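Long-range contacts in possible thiamine biosynthesis enzyme (Candida albicans, PDB 2X7P), which is of unproven function but probably binds a small solute, perhaps connected with thiamine biosynthesis, as a periplasmic-binding-protein-like member of the SsuA/TauA family: residues A[91-96]-A[202-207]; A[57-62]-A[74-79]; A[15-20]-A[213-218]; A[198-203]-A[280-285]. The protein carries 1 engineered substitution. All blocks are in the same frame, centred on the assembly; numbering follows the deposited sequence.

Interaction 1 of 4, residues A[91-96]-A[202-207]. With AE3 (2-(2-ethoxyethoxy)ethanol), chain F.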
# COMPACT_ATOMS: atom_id res chain seq x y z
N LEU A 91 5.45 1.57 -12.18
CA LEU A 91 4.84 1.69 -13.50
C LEU A 91 3.63 2.62 -13.52
O LEU A 91 3.53 3.49 -14.38
CB LEU A 91 4.45 0.31 -14.03
CG LEU A 91 5.60 -0.68 -14.21
CD1 LEU A 91 5.07 -2.03 -14.69
CD2 LEU A 91 6.64 -0.13 -15.18
N ASP A 92 2.71 2.43 -12.58
CA ASP A 92 1.48 3.20 -12.58
C ASP A 92 0.78 3.13 -11.22
O ASP A 92 1.16 2.35 -10.35
CB ASP A 92 0.54 2.70 -13.68
CG ASP A 92 -0.39 3.77 -14.20
OD1 ASP A 92 -0.58 4.79 -13.50
OD2 ASP A 92 -0.93 3.61 -15.31
N THR A 93 -0.25 3.96 -11.05
CA THR A 93 -1.03 3.99 -9.82
C THR A 93 -2.17 2.98 -9.88
O THR A 93 -2.92 2.93 -10.85
CB THR A 93 -1.62 5.39 -9.56
OG1 THR A 93 -0.55 6.33 -9.40
CG2 THR A 93 -2.49 5.39 -8.32
N TYR A 94 -2.30 2.17 -8.83
CA TYR A 94 -3.36 1.17 -8.75
C TYR A 94 -4.58 1.73 -8.04
O TYR A 94 -5.72 1.53 -8.49
CB TYR A 94 -2.86 -0.09 -8.05
CG TYR A 94 -3.90 -1.18 -7.95
CD1 TYR A 94 -4.40 -1.80 -9.09
CD2 TYR A 94 -4.38 -1.60 -6.72
CE1 TYR A 94 -5.35 -2.80 -9.00
CE2 TYR A 94 -5.32 -2.61 -6.62
CZ TYR A 94 -5.81 -3.20 -7.77
OH TYR A 94 -6.75 -4.20 -7.68
N VAL A 95 -4.35 2.43 -6.93
CA VAL A 95 -5.43 3.06 -6.19
C VAL A 95 -5.17 4.56 -6.04
O VAL A 95 -4.17 4.97 -5.45
CB VAL A 95 -5.62 2.43 -4.80
CG1 VAL A 95 -6.65 3.21 -4.00
CG2 VAL A 95 -6.02 0.97 -4.93
N LYS A 96 -6.07 5.37 -6.57
CA LYS A 96 -5.91 6.82 -6.56
C LYS A 96 -6.20 7.40 -5.17
O LYS A 96 -5.55 8.36 -4.75
CB LYS A 96 -6.82 7.46 -7.61
CG LYS A 96 -6.66 8.96 -7.75
CD LYS A 96 -7.51 9.50 -8.89
CE LYS A 96 -7.36 11.00 -9.04
NZ LYS A 96 -7.81 11.73 -7.82
N SER A 202 -2.63 5.36 -2.21
CA SER A 202 -2.31 4.18 -1.41
C SER A 202 -1.56 3.07 -2.16
O SER A 202 -0.53 2.59 -1.67
CB SER A 202 -3.57 3.62 -0.76
OG SER A 202 -4.58 3.38 -1.72
N TRP A 203 -2.06 2.66 -3.32
CA TRP A 203 -1.49 1.51 -4.03
C TRP A 203 -0.93 1.86 -5.40
O TRP A 203 -1.44 2.74 -6.09
CB TRP A 203 -2.54 0.41 -4.17
CG TRP A 203 -3.00 -0.16 -2.87
CD1 TRP A 203 -3.80 0.45 -1.95
CD2 TRP A 203 -2.71 -1.46 -2.34
NE1 TRP A 203 -4.01 -0.38 -0.87
CE2 TRP A 203 -3.35 -1.56 -1.09
CE3 TRP A 203 -1.96 -2.55 -2.81
CZ2 TRP A 203 -3.27 -2.71 -0.31
CZ3 TRP A 203 -1.88 -3.68 -2.02
CH2 TRP A 203 -2.53 -3.75 -0.78
N VAL A 204 0.13 1.16 -5.79
CA VAL A 204 0.75 1.34 -7.11
C VAL A 204 1.17 0.01 -7.72
O VAL A 204 1.23 -1.01 -7.04
CB VAL A 204 1.98 2.26 -7.04
CG1 VAL A 204 1.59 3.67 -6.64
CG2 VAL A 204 3.02 1.69 -6.08
N VAL A 205 1.47 0.04 -9.02
CA VAL A 205 1.96 -1.13 -9.73
C VAL A 205 3.45 -1.00 -9.98
O VAL A 205 3.92 0.01 -10.50
CB VAL A 205 1.24 -1.31 -11.08
CG1 VAL A 205 1.78 -2.53 -11.81
CG2 VAL A 205 -0.27 -1.43 -10.86
N ALA A 206 4.21 -2.04 -9.62
CA ALA A 206 5.66 -2.00 -9.76
C ALA A 206 6.21 -3.24 -10.46
O ALA A 206 5.53 -4.27 -10.56
CB ALA A 206 6.32 -1.82 -8.40
N THR A 207 7.45 -3.14 -10.93
CA THR A 207 8.12 -4.25 -11.60
C THR A 207 9.63 -4.13 -11.41
O THR A 207 10.11 -3.22 -10.74
CB THR A 207 7.81 -4.27 -13.10
OG1 THR A 207 8.33 -5.46 -13.70
CG2 THR A 207 8.41 -3.05 -13.79
C1 AE3 F . 2.17 -3.52 3.89
C2 AE3 F . 1.15 -4.02 2.87
O2 AE3 F . -0.17 -3.96 3.41
C3 AE3 F . -1.13 -4.27 2.41
C4 AE3 F . -2.54 -4.32 2.99
O3 AE3 F . -2.84 -3.12 3.69
C5 AE3 F . -3.81 -2.33 3.00
C6 AE3 F . -5.18 -2.53 3.62
O4 AE3 F . -5.06 -2.70 5.03
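Asp92 and Val205 pair as antiparallel strand neighbours in a buried contact where strand 88-95, at the margin of a five-stranded mixed sheet, meets strand 203-208. The short segments run at 170°, 4.6 Å apart. The straightest bond goes from Val205 N to Asp92 O at 2.7 Å. In return Val205 O takes Leu91 N at 2.8 Å, in the carbonyl plane, and Asp92 N more weakly. Asp92 also turns back on its own chain, its OD1 receiving Thr93 N, while OD2 is held by Gly269 N. Near Tyr94 the strand turns a corner, and Trp203 O collects two amides there, Tyr94 N at 2.9 Å and Val95 N at 3.0 Å, both from above the same face of its carbonyl plane. Beside this pair, Val95 CG2 rests 3.6 Å from Trp203 CB, and the same CB meets the edge of the Tyr94 ring in its plane. With CG anti to the backbone N (chi1 -179°), Tyr94 lies alongside Trp203 and sends its hydroxyl on to Phe26 O. At the far end both methyls of Leu91 close on Thr207 CG2. The indole reaches the bound 2-(2-ethoxyethoxy)ethanol, Trp203 CZ2 lying 3.4 Å from its C5. Two residues, Leu91 and Asp92, facing the single Val205 make a classic beta bulge in this sheet of a periplasmic-binding-protein-like fold.

Interaction 2 of 4, residues A[57-62]-A[74-79]. With ACY (acetic acid), chain H.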
# COMPACT_ATOMS: atom_id res chain seq x y z
N ARG A 57 7.73 -7.86 1.39
CA ARG A 57 8.10 -9.08 0.69
C ARG A 57 7.92 -8.94 -0.82
O ARG A 57 8.65 -9.55 -1.60
CB ARG A 57 7.30 -10.28 1.21
CG ARG A 57 7.57 -11.57 0.46
CD ARG A 57 7.11 -12.79 1.24
NE ARG A 57 7.30 -14.02 0.48
CZ ARG A 57 8.47 -14.63 0.32
NH1 ARG A 57 9.56 -14.12 0.86
NH2 ARG A 57 8.54 -15.75 -0.39
N LEU A 58 6.95 -8.12 -1.23
CA LEU A 58 6.72 -7.86 -2.65
C LEU A 58 8.00 -7.36 -3.30
O LEU A 58 8.35 -7.78 -4.40
CB LEU A 58 5.59 -6.84 -2.83
CG LEU A 58 4.18 -7.28 -2.43
CD1 LEU A 58 3.19 -6.15 -2.64
CD2 LEU A 58 3.76 -8.51 -3.22
N ILE A 59 8.68 -6.45 -2.62
CA ILE A 59 9.94 -5.90 -3.11
C ILE A 59 11.00 -6.98 -3.21
O ILE A 59 11.72 -7.08 -4.20
CB ILE A 59 10.45 -4.76 -2.21
CG1 ILE A 59 9.41 -3.63 -2.15
CG2 ILE A 59 11.78 -4.23 -2.71
CD1 ILE A 59 9.82 -2.47 -1.26
N ASN A 60 11.10 -7.80 -2.16
CA ASN A 60 12.06 -8.90 -2.13
C ASN A 60 11.85 -9.87 -3.29
O ASN A 60 12.81 -10.34 -3.90
CB ASN A 60 11.99 -9.64 -0.80
CG ASN A 60 12.47 -8.79 0.37
OD1 ASN A 60 13.20 -7.82 0.18
ND2 ASN A 60 12.06 -9.17 1.57
N LEU A 61 10.59 -10.17 -3.58
CA LEU A 61 10.25 -11.08 -4.66
C LEU A 61 10.63 -10.51 -6.03
O LEU A 61 10.95 -11.25 -6.96
CB LEU A 61 8.76 -11.43 -4.63
CG LEU A 61 8.30 -12.22 -3.40
CD1 LEU A 61 6.79 -12.45 -3.44
CD2 LEU A 61 9.04 -13.55 -3.31
N LEU A 62 10.60 -9.18 -6.14
CA LEU A 62 11.03 -8.52 -7.37
C LEU A 62 12.54 -8.56 -7.51
O LEU A 62 13.06 -8.84 -8.60
CB LEU A 62 10.54 -7.06 -7.39
CG LEU A 62 9.05 -6.82 -7.60
CD1 LEU A 62 8.72 -5.34 -7.47
CD2 LEU A 62 8.60 -7.35 -8.95
N THR A 74 2.33 2.40 -1.85
CA THR A 74 3.17 3.35 -2.58
C THR A 74 4.46 3.69 -1.85
O THR A 74 5.55 3.64 -2.44
CB THR A 74 2.41 4.65 -2.88
OG1 THR A 74 1.22 4.35 -3.63
CG2 THR A 74 3.28 5.61 -3.68
N GLU A 75 4.35 4.04 -0.57
CA GLU A 75 5.50 4.49 0.20
C GLU A 75 6.59 3.42 0.28
O GLU A 75 7.77 3.74 0.47
CB GLU A 75 5.09 4.93 1.61
CG GLU A 75 4.66 3.81 2.54
CD GLU A 75 3.19 3.45 2.40
OE1 GLU A 75 2.57 3.84 1.39
OE2 GLU A 75 2.66 2.78 3.31
N ALA A 76 6.19 2.16 0.14
CA ALA A 76 7.14 1.05 0.19
C ALA A 76 8.09 1.08 -1.01
O ALA A 76 9.30 0.95 -0.85
CB ALA A 76 6.40 -0.27 0.25
N PHE A 77 7.52 1.25 -2.20
CA PHE A 77 8.31 1.25 -3.43
C PHE A 77 9.05 2.57 -3.64
O PHE A 77 10.13 2.59 -4.22
CB PHE A 77 7.42 0.93 -4.63
CG PHE A 77 6.78 -0.43 -4.57
CD1 PHE A 77 7.44 -1.54 -5.05
CD2 PHE A 77 5.52 -0.59 -4.02
CE1 PHE A 77 6.86 -2.79 -4.99
CE2 PHE A 77 4.93 -1.84 -3.96
CZ PHE A 77 5.60 -2.94 -4.44
N ILE A 78 8.45 3.66 -3.18
CA ILE A 78 9.09 4.97 -3.30
C ILE A 78 10.31 5.07 -2.39
O ILE A 78 11.34 5.62 -2.79
CB ILE A 78 8.11 6.11 -2.95
CG1 ILE A 78 6.94 6.14 -3.94
CG2 ILE A 78 8.83 7.45 -2.94
CD1 ILE A 78 7.36 6.36 -5.37
N ALA A 79 10.19 4.53 -1.18
CA ALA A 79 11.29 4.55 -0.23
C ALA A 79 12.44 3.67 -0.70
O ALA A 79 13.60 4.07 -0.65
CB ALA A 79 10.81 4.10 1.14
C ACY H . 4.78 -15.97 -0.47
O ACY H . 5.76 -16.30 -1.18
OXT ACY H . 4.63 -14.84 0.03
CH3 ACY H . 3.72 -17.01 -0.22
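Ile59 and Phe77 bring together two helices that pack on one side of the strand 69-73 region, in the alternating helix-strand-helix order of an alpha/beta lobe: helix 55-63 leads into strand 69-73, which passes directly into helix 74-82. The short helical segments cross at -45° with their axes 10.6 Å apart, a distance bridged by long apolar side chains without any hydrogen bond between them. Phe77 spans much of it. Its CG lies anti to the carbonyl carbon (chi1 -62°), and chi2 of -87° sets the ring across the CA-CB-CG plane. Three residues of helix 55-63 meet the end of this ring. Leu62 CD1 comes to the ring edge near its plane, 4.0 Å from Phe77 CE1, the two side chains crossing at about a right angle. Ile59 passes Phe77 in the opposite direction, its CG1 3.9 Å from CE1, and Leu58 CB lies obliquely near CZ. Ile59 is extended to its tip, which carries CD1 past the ring to the backbone of Ala76. Ala70 of strand 69-73 touches Leu58, Leu62 and Phe77 alike, so the sheet floors the cluster, and Val204 and Ala206 of strand 203-208 also pack on Phe77. On helix 55-63, Arg57 is directed elsewhere: Leu61 CD2 lies over one face of its guanidinium, while an acetate, probably from the crystallisation liquor, is gripped at the edge, with Arg57 NE 2.8 Å from acetate OXT and Arg57 NH2 2.9 Å from acetate O.

Interaction 3 of 4, residues A[15-20]-A[213-218]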
# COMPACT_ATOMS: atom_id res chain seq x y z
N PRO A 15 5.34 -13.53 -22.93
CA PRO A 15 6.02 -14.19 -21.81
C PRO A 15 5.10 -14.35 -20.60
O PRO A 15 4.22 -13.52 -20.38
CB PRO A 15 7.16 -13.22 -21.47
CG PRO A 15 7.41 -12.49 -22.74
CD PRO A 15 6.08 -12.34 -23.40
N THR A 16 5.31 -15.42 -19.84
CA THR A 16 4.52 -15.67 -18.64
C THR A 16 4.80 -14.61 -17.58
O THR A 16 5.96 -14.29 -17.30
CB THR A 16 4.83 -17.06 -18.05
OG1 THR A 16 4.47 -18.07 -19.00
CG2 THR A 16 4.04 -17.28 -16.77
N LEU A 17 3.74 -14.05 -17.01
CA LEU A 17 3.88 -13.04 -15.97
C LEU A 17 3.46 -13.57 -14.60
O LEU A 17 2.33 -14.03 -14.42
CB LEU A 17 3.06 -11.80 -16.31
CG LEU A 17 3.58 -10.89 -17.42
CD1 LEU A 17 2.66 -9.70 -17.60
CD2 LEU A 17 5.00 -10.43 -17.11
N LYS A 18 4.37 -13.50 -13.64
CA LYS A 18 4.06 -13.86 -12.26
C LYS A 18 3.76 -12.60 -11.46
O LYS A 18 4.66 -11.80 -11.19
CB LYS A 18 5.21 -14.64 -11.63
CG LYS A 18 5.61 -15.89 -12.40
CD LYS A 18 6.62 -16.73 -11.63
CE LYS A 18 6.03 -17.24 -10.32
NZ LYS A 18 7.00 -18.06 -9.56
N VAL A 19 2.50 -12.42 -11.10
CA VAL A 19 2.07 -11.21 -10.40
C VAL A 19 1.89 -11.45 -8.91
O VAL A 19 1.02 -12.22 -8.49
CB VAL A 19 0.76 -10.66 -10.99
CG1 VAL A 19 0.32 -9.42 -10.22
CG2 VAL A 19 0.93 -10.34 -12.47
N ALA A 20 2.71 -10.79 -8.10
CA ALA A 20 2.62 -10.89 -6.65
C ALA A 20 1.66 -9.83 -6.11
O ALA A 20 1.93 -8.64 -6.19
CB ALA A 20 3.99 -10.74 -6.02
N GLN A 213 12.36 -5.00 -18.97
CA GLN A 213 13.20 -4.99 -20.16
C GLN A 213 12.89 -6.16 -21.10
O GLN A 213 12.91 -6.00 -22.32
CB GLN A 213 14.68 -5.02 -19.75
CG GLN A 213 15.65 -4.96 -20.92
OE1 GLN A 213 17.35 -4.46 -19.30
NE2 GLN A 213 18.03 -4.91 -21.40
N ALA A 214 12.60 -7.32 -20.52
CA ALA A 214 12.39 -8.53 -21.31
C ALA A 214 10.91 -8.84 -21.54
O ALA A 214 10.57 -9.63 -22.42
CB ALA A 214 13.07 -9.71 -20.64
N LYS A 215 10.04 -8.21 -20.76
CA LYS A 215 8.61 -8.50 -20.83
C LYS A 215 7.77 -7.23 -20.80
O LYS A 215 6.76 -7.16 -20.10
CB LYS A 215 8.21 -9.40 -19.66
CG LYS A 215 9.00 -10.70 -19.56
CD LYS A 215 8.61 -11.49 -18.32
CE LYS A 215 9.44 -12.75 -18.18
NZ LYS A 215 9.09 -13.51 -16.95
N SER A 216 8.18 -6.22 -21.57
CA SER A 216 7.48 -4.93 -21.57
C SER A 216 6.08 -5.03 -22.16
O SER A 216 5.11 -4.61 -21.53
CB SER A 216 8.30 -3.88 -22.32
OG SER A 216 7.67 -2.61 -22.25
N ASP A 217 5.98 -5.57 -23.36
CA ASP A 217 4.70 -5.66 -24.06
C ASP A 217 3.65 -6.43 -23.26
O ASP A 217 2.49 -6.04 -23.21
CB ASP A 217 4.88 -6.30 -25.44
CG ASP A 217 5.68 -5.43 -26.39
OD1 ASP A 217 6.06 -4.30 -25.99
OD2 ASP A 217 5.92 -5.86 -27.53
N VAL A 218 4.07 -7.52 -22.63
CA VAL A 218 3.16 -8.35 -21.86
C VAL A 218 2.70 -7.64 -20.59
O VAL A 218 1.58 -7.84 -20.12
CB VAL A 218 3.79 -9.71 -21.51
CG1 VAL A 218 4.95 -9.53 -20.55
CG2 VAL A 218 2.74 -10.65 -20.92
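Leu17 and Val218 reach toward each other tip to tip, Leu17 CD1 standing 3.5 Å from Val218 CG2 and Leu17 CD2 3.6 Å from Val218 CG1. Both branches of the valine are therefore engaged by the leucine fork. Val218 holds CG1 between its backbone N and carbonyl carbon (chi1 67°), which leaves CG2 anti to the N and turned toward the backbone of Pro15 as well, 3.3 Å from Pro15 O. Pro15 CD also meets Val218 CB, 4.0 Å away, the two side chains set at a slant. Over the same side of the ring, Lys215 CG comes 3.7 Å from Pro15 CB, the two side chains sliding past each other in opposite directions. Lys215 stays extended beyond CG, so its methylenes run along Pro15 and on to Leu17 CD2 before the ammonium arrives at Thr16 O. This hydrogen bond, 3.2 Å from Lys215 NZ to Thr16 O, comes in nearly along the C=O axis. The charge has a second partner in Asp68 OD1, with which Lys215 NZ forms a salt bridge. Asp68 also receives Lys18 N on its other carboxylate oxygen, OD2, tying the incoming chain to the same acid. Deeper in, Ile219 and Phe222 of helix 216-234 extend the apolar surface under Leu17, and Leu44 touches Val218. Lys215 itself sits at the break between helix 209-214 and helix 216-234, at the N-cap position of the second. The contact thus fastens the N-terminal lead-in to strand 19-21 against a helix-to-helix junction at the periphery of an alpha/beta lobe.

Interaction 4 of 4, residues A[198-203]-A[280-285]. With AE3 (2-(2-ethoxyethoxy)ethanol), chain F.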
# COMPACT_ATOMS: atom_id res chain seq x y z
N THR A 198 -3.14 9.17 4.30
CA THR A 198 -1.82 9.29 3.68
C THR A 198 -1.85 10.42 2.66
O THR A 198 -2.79 10.53 1.88
CB THR A 198 -1.40 7.98 2.98
OG1 THR A 198 -2.36 7.66 1.97
CG2 THR A 198 -1.32 6.84 3.98
N PRO A 199 -0.81 11.26 2.67
CA PRO A 199 -0.71 12.38 1.72
C PRO A 199 -0.72 11.88 0.28
O PRO A 199 -1.11 12.62 -0.63
CB PRO A 199 0.65 13.00 2.05
CG PRO A 199 0.92 12.60 3.46
CD PRO A 199 0.32 11.23 3.61
N TRP A 200 -0.29 10.64 0.08
CA TRP A 200 -0.14 10.07 -1.25
C TRP A 200 -1.25 9.07 -1.57
O TRP A 200 -2.06 8.73 -0.70
CB TRP A 200 1.21 9.36 -1.36
CG TRP A 200 1.44 8.38 -0.26
CD1 TRP A 200 0.99 7.09 -0.19
CD2 TRP A 200 2.18 8.60 0.95
NE1 TRP A 200 1.40 6.50 0.98
CE2 TRP A 200 2.13 7.41 1.70
CE3 TRP A 200 2.87 9.70 1.48
CZ2 TRP A 200 2.75 7.28 2.94
CZ3 TRP A 200 3.49 9.57 2.71
CH2 TRP A 200 3.42 8.36 3.42
N SER A 201 -1.29 8.61 -2.81
CA SER A 201 -2.19 7.53 -3.20
C SER A 201 -1.70 6.23 -2.58
O SER A 201 -0.50 6.02 -2.45
CB SER A 201 -2.26 7.41 -4.73
OG SER A 201 -2.79 8.59 -5.31
N SER A 202 -2.63 5.36 -2.21
CA SER A 202 -2.31 4.18 -1.41
C SER A 202 -1.56 3.07 -2.16
O SER A 202 -0.53 2.59 -1.67
CB SER A 202 -3.57 3.62 -0.76
OG SER A 202 -4.58 3.38 -1.72
N TRP A 203 -2.06 2.66 -3.32
CA TRP A 203 -1.49 1.51 -4.03
C TRP A 203 -0.93 1.86 -5.40
O TRP A 203 -1.44 2.74 -6.09
CB TRP A 203 -2.54 0.41 -4.17
CG TRP A 203 -3.00 -0.16 -2.87
CD1 TRP A 203 -3.80 0.45 -1.95
CD2 TRP A 203 -2.71 -1.46 -2.34
NE1 TRP A 203 -4.01 -0.38 -0.87
CE2 TRP A 203 -3.35 -1.56 -1.09
CE3 TRP A 203 -1.96 -2.55 -2.81
CZ2 TRP A 203 -3.27 -2.71 -0.31
CZ3 TRP A 203 -1.88 -3.68 -2.02
CH2 TRP A 203 -2.53 -3.75 -0.78
N VAL A 280 6.43 13.21 -5.08
CA VAL A 280 6.77 14.38 -4.28
C VAL A 280 6.35 14.26 -2.81
O VAL A 280 7.20 14.19 -1.92
CB VAL A 280 6.17 15.67 -4.87
CG1 VAL A 280 6.48 16.86 -3.97
CG2 VAL A 280 6.69 15.91 -6.28
N LYS A 281 5.04 14.23 -2.58
CA LYS A 281 4.51 14.16 -1.22
C LYS A 281 5.09 12.98 -0.43
O LYS A 281 5.39 13.11 0.76
CB LYS A 281 2.98 14.09 -1.24
CG LYS A 281 2.31 15.34 -1.78
CD LYS A 281 0.79 15.23 -1.72
CE LYS A 281 0.13 16.50 -2.22
NZ LYS A 281 -1.35 16.41 -2.18
N THR A 282 5.23 11.84 -1.09
CA THR A 282 5.79 10.65 -0.45
C THR A 282 7.24 10.89 -0.05
O THR A 282 7.65 10.56 1.06
CB THR A 282 5.71 9.43 -1.38
OG1 THR A 282 4.36 9.26 -1.84
CG2 THR A 282 6.14 8.17 -0.64
N LYS A 283 8.02 11.47 -0.96
CA LYS A 283 9.41 11.78 -0.70
C LYS A 283 9.56 12.71 0.50
O LYS A 283 10.39 12.46 1.38
CB LYS A 283 10.04 12.44 -1.93
CG LYS A 283 11.48 12.89 -1.72
CD LYS A 283 11.86 13.99 -2.70
CE LYS A 283 11.01 15.23 -2.48
NZ LYS A 283 11.38 16.34 -3.40
N ASP A 284 8.76 13.76 0.54
CA ASP A 284 8.82 14.74 1.62
C ASP A 284 8.57 14.08 2.97
O ASP A 284 9.24 14.39 3.96
CB ASP A 284 7.80 15.86 1.39
CG ASP A 284 8.10 16.67 0.15
OD1 ASP A 284 9.24 16.60 -0.36
OD2 ASP A 284 7.19 17.39 -0.32
N THR A 285 7.60 13.17 3.02
CA THR A 285 7.25 12.48 4.25
C THR A 285 8.36 11.52 4.70
O THR A 285 8.73 11.50 5.87
CB THR A 285 5.94 11.68 4.10
OG1 THR A 285 4.88 12.57 3.72
CG2 THR A 285 5.58 11.00 5.41
C1 AE3 F . 2.17 -3.52 3.89
C2 AE3 F . 1.15 -4.02 2.87
O2 AE3 F . -0.17 -3.96 3.41
C3 AE3 F . -1.13 -4.27 2.41
C4 AE3 F . -2.54 -4.32 2.99
O3 AE3 F . -2.84 -3.12 3.69
C5 AE3 F . -3.81 -2.33 3.00
C6 AE3 F . -5.18 -2.53 3.62
O4 AE3 F . -5.06 -2.70 5.03
O HOH W 1 -2.04 15.58 0.41
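Trp200, in a loop without regular secondary structure, is sandwiched between its own neighbours and a helix. Thr198 CB and Pro199 CD lie over one face of the Trp200 indole, toward its rim, 3.7 and 3.6 Å above its plane, and Thr282 CG2 is likewise near the rim on the opposite face. At the edge, Thr285 OG1 sits in the ring plane, 3.5 Å from Trp200 CZ3. The indole is turned to this place by chi1 of 52°, which puts CG between the backbone N and the carbonyl carbon. Thr282 crosses it at about a right angle, and its OG1 packs 3.2 Å from Trp200 CB while giving its hydrogen bond to Ile278 O. Thr285 OG1 likewise donates back to Lys281 O, which also accepts Thr285 N from the opposite face of its carbonyl plane. No direct hydrogen bond joins the two segments; one water accepts from Lys281 NZ at 2.8 Å and donates to Pro199 O, while Ser201 bonds by its backbone to Thr277 of the same helix. Extended beyond CG, Lys281 lays its CD 3.4 Å from Pro199 O. Within the loop, Thr198 OG1 donates to Trp200 O. This loop joins strand 190-197 of one sheet to strand 203-208 of the other; helix 275-288 packs against it, Met133 of helix 129-141 touches Trp200, and Glu75 of helix 74-82 takes a weak bond from Trp200 NE1.

How the interactions relate
Interactions 1, 2 and 4 are buried near the middle of the chain, whereas interaction 3 lies toward the surface, about 27 Å from interaction 4 between centres. Interactions 1 and 3 reach the same sheet, but the first relies on backbone pairing and the third on apolar contacts plus a lysine bond. Interaction 2 is purely apolar between helices; its Phe77 packs on Ala206 of interaction 1. Interaction 4 mixes aromatic packing with one water bridge. Residues 202 and 203 belong to both interactions 1 and 4, and Thr74 from interaction 2 bonds to Ser201 and Ser202, so these three contacts converge where the loop enters strand 203-208.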